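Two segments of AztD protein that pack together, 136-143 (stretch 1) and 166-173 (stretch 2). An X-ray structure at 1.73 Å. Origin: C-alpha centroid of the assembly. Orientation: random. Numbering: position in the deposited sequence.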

# COMPACT_ATOMS: atom_id res chain seq x y z
N GLN B 136 -14.70 -1.13 -17.80
CA GLN B 136 -14.26 -1.33 -19.18
C GLN B 136 -15.22 -0.59 -20.11
O GLN B 136 -16.43 -0.84 -20.08
CB GLN B 136 -14.20 -2.82 -19.52
CG GLN B 136 -13.85 -3.11 -20.98
CD GLN B 136 -12.44 -2.67 -21.31
OE1 GLN B 136 -11.49 -3.12 -20.67
NE2 GLN B 136 -12.30 -1.79 -22.28
N TRP B 137 -14.68 0.32 -20.91
CA TRP B 137 -15.45 1.05 -21.90
C TRP B 137 -15.52 0.28 -23.21
O TRP B 137 -14.58 -0.41 -23.60
CB TRP B 137 -14.83 2.42 -22.16
CG TRP B 137 -15.72 3.36 -22.90
CD1 TRP B 137 -15.83 3.52 -24.25
CD2 TRP B 137 -16.64 4.28 -22.31
NE1 TRP B 137 -16.77 4.48 -24.54
CE2 TRP B 137 -17.28 4.97 -23.37
CE3 TRP B 137 -16.99 4.59 -20.99
CZ2 TRP B 137 -18.24 5.94 -23.14
CZ3 TRP B 137 -17.96 5.56 -20.77
CH2 TRP B 137 -18.56 6.23 -21.84
N PHE B 138 -16.66 0.41 -23.90
CA PHE B 138 -16.84 -0.16 -25.23
C PHE B 138 -17.31 0.96 -26.15
O PHE B 138 -18.43 1.46 -25.99
CB PHE B 138 -17.83 -1.33 -25.23
CG PHE B 138 -17.30 -2.56 -24.56
CD1 PHE B 138 -17.41 -2.71 -23.19
CD2 PHE B 138 -16.69 -3.56 -25.30
CE1 PHE B 138 -16.91 -3.84 -22.56
CE2 PHE B 138 -16.20 -4.69 -24.68
CZ PHE B 138 -16.31 -4.83 -23.30
N ASP B 139 -16.46 1.34 -27.11
CA ASP B 139 -16.75 2.45 -28.00
C ASP B 139 -17.99 2.23 -28.86
O ASP B 139 -18.59 3.21 -29.31
CB ASP B 139 -15.56 2.72 -28.92
CG ASP B 139 -14.36 3.31 -28.18
OD1 ASP B 139 -14.47 3.64 -26.98
OD2 ASP B 139 -13.30 3.43 -28.82
N GLY B 140 -18.37 0.98 -29.11
CA GLY B 140 -19.51 0.68 -29.95
C GLY B 140 -20.76 0.25 -29.22
O GLY B 140 -21.74 -0.15 -29.86
N GLU B 141 -20.77 0.32 -27.89
CA GLU B 141 -21.90 -0.08 -27.08
C GLU B 141 -22.46 1.15 -26.38
O GLU B 141 -21.78 2.16 -26.23
CB GLU B 141 -21.51 -1.15 -26.05
CG GLU B 141 -20.91 -2.43 -26.64
CD GLU B 141 -21.91 -3.29 -27.37
OE1 GLU B 141 -23.12 -3.19 -27.06
OE2 GLU B 141 -21.48 -4.07 -28.24
N ASP B 142 -23.73 1.06 -25.99
CA ASP B 142 -24.35 2.14 -25.24
C ASP B 142 -24.19 1.97 -23.74
O ASP B 142 -24.83 2.71 -22.98
CB ASP B 142 -25.83 2.25 -25.60
CG ASP B 142 -26.64 1.06 -25.13
OD1 ASP B 142 -26.12 0.22 -24.37
OD2 ASP B 142 -27.82 0.96 -25.53
N SER B 143 -23.35 1.02 -23.31
CA SER B 143 -23.08 0.76 -21.90
C SER B 143 -21.60 0.47 -21.69
O SER B 143 -20.91 -0.03 -22.59
CB SER B 143 -23.89 -0.44 -21.38
OG SER B 143 -25.29 -0.18 -21.44
N ALA B 166 -25.07 7.21 -25.35
CA ALA B 166 -24.84 6.94 -26.75
C ALA B 166 -23.42 6.41 -26.93
O ALA B 166 -22.51 6.86 -26.22
CB ALA B 166 -25.04 8.17 -27.63
N PRO B 167 -23.21 5.46 -27.83
CA PRO B 167 -21.85 4.99 -28.10
C PRO B 167 -20.93 6.14 -28.49
O PRO B 167 -21.24 6.93 -29.38
CB PRO B 167 -22.04 4.00 -29.26
CG PRO B 167 -23.44 3.54 -29.15
CD PRO B 167 -24.22 4.71 -28.62
N HIS B 168 -19.80 6.23 -27.80
CA HIS B 168 -18.78 7.20 -28.17
C HIS B 168 -17.45 6.71 -27.63
O HIS B 168 -17.38 5.74 -26.87
CB HIS B 168 -19.12 8.60 -27.65
CG HIS B 168 -19.16 8.72 -26.15
ND1 HIS B 168 -20.25 8.32 -25.40
CD2 HIS B 168 -18.27 9.24 -25.27
CE1 HIS B 168 -20.01 8.57 -24.13
NE2 HIS B 168 -18.82 9.12 -24.02
N HIS B 169 -16.37 7.38 -28.07
CA HIS B 169 -15.04 7.10 -27.54
C HIS B 169 -14.91 7.83 -26.22
O HIS B 169 -14.56 9.01 -26.16
CB HIS B 169 -13.94 7.54 -28.50
CG HIS B 169 -12.57 7.17 -28.03
ND1 HIS B 169 -12.15 5.86 -27.95
CD2 HIS B 169 -11.54 7.92 -27.58
CE1 HIS B 169 -10.91 5.82 -27.49
NE2 HIS B 169 -10.52 7.06 -27.25
N GLY B 170 -15.17 7.11 -25.14
CA GLY B 170 -15.24 7.72 -23.84
C GLY B 170 -14.44 7.00 -22.78
O GLY B 170 -13.53 6.21 -23.09
N VAL B 171 -14.78 7.27 -21.52
CA VAL B 171 -14.09 6.66 -20.40
C VAL B 171 -15.05 6.59 -19.22
O VAL B 171 -15.89 7.47 -19.03
CB VAL B 171 -12.81 7.46 -20.05
CG1 VAL B 171 -13.16 8.91 -19.77
CG2 VAL B 171 -12.08 6.82 -18.86
N ALA B 172 -14.92 5.52 -18.44
CA ALA B 172 -15.68 5.31 -17.22
C ALA B 172 -14.71 5.08 -16.08
O ALA B 172 -13.78 4.27 -16.21
CB ALA B 172 -16.63 4.12 -17.34
N VAL B 173 -14.94 5.75 -14.97
CA VAL B 173 -14.08 5.65 -13.80
C VAL B 173 -14.91 5.03 -12.67
O VAL B 173 -15.96 5.58 -12.32
CB VAL B 173 -13.51 7.01 -13.38
CG1 VAL B 173 -12.51 6.83 -12.25
CG2 VAL B 173 -12.88 7.71 -14.57
O HOH W 1 -19.72 3.92 -25.60
O HOH W 2 -12.66 4.31 -24.99

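Two chain segments can pack closely without a backbone ladder between them, joined instead by side-chain bonds and water, and this pair from AztD illustrates the principle. The segments run antiparallel: by CA atoms, Trp 137 pairs with Val 171, Asp 139 with His 169 and Asp 142 with Pro 167. Stretch 1 leaves its strand through a type I turn from Phe 138 to Glu 141, closed by a hydrogen bond from Glu 141 N to Phe 138 O (3.2 Å). No direct backbone-to-backbone hydrogen bond crosses the interface.

Two side-chain hydrogen bonds do cross it. The indole Trp 137 NE1 donates to His 168 O at 2.7 Å with an N-H...O angle of 164°, a nearly linear bond for a buried indole. At the turn, His 169 ND1 donates to Asp 139 OD2 at 2.8 Å, the carboxylate oxygen lying near the plane of the imidazole, where the N-H points.

Aromatic contacts centre on Trp 137, which has the largest covered area. Its edge meets the face of His 168, with the planes at 70° and Trp 137 CZ2 3.3 Å from His 168 CE1. Gly 170 CA sits over the indole five-membered ring, 3.8 Å from its centroid, as a CH-π contact. Glycine suits this close approach, since an ideal CB there would lie 2.4 Å from Trp 137 CZ2. Trp 137 CE3 also packs 3.7 Å from Ala 172 CB.

Two CA-H...O contacts, weaker in kind than N-H hydrogen bonds, add to these: Asp 139 CA approaches His 168 O (3.5 Å), and Pro 167 CA approaches Glu 141 O (3.4 Å).

Water also bridges the two stretches. Water 2 donates to Asp 139 OD1 and Gly 170 O, each at 2.8 Å, while water 1 accepts from His 168 N (3.2 Å) and lies 2.8 Å from both Phe 138 O and Glu 141 O.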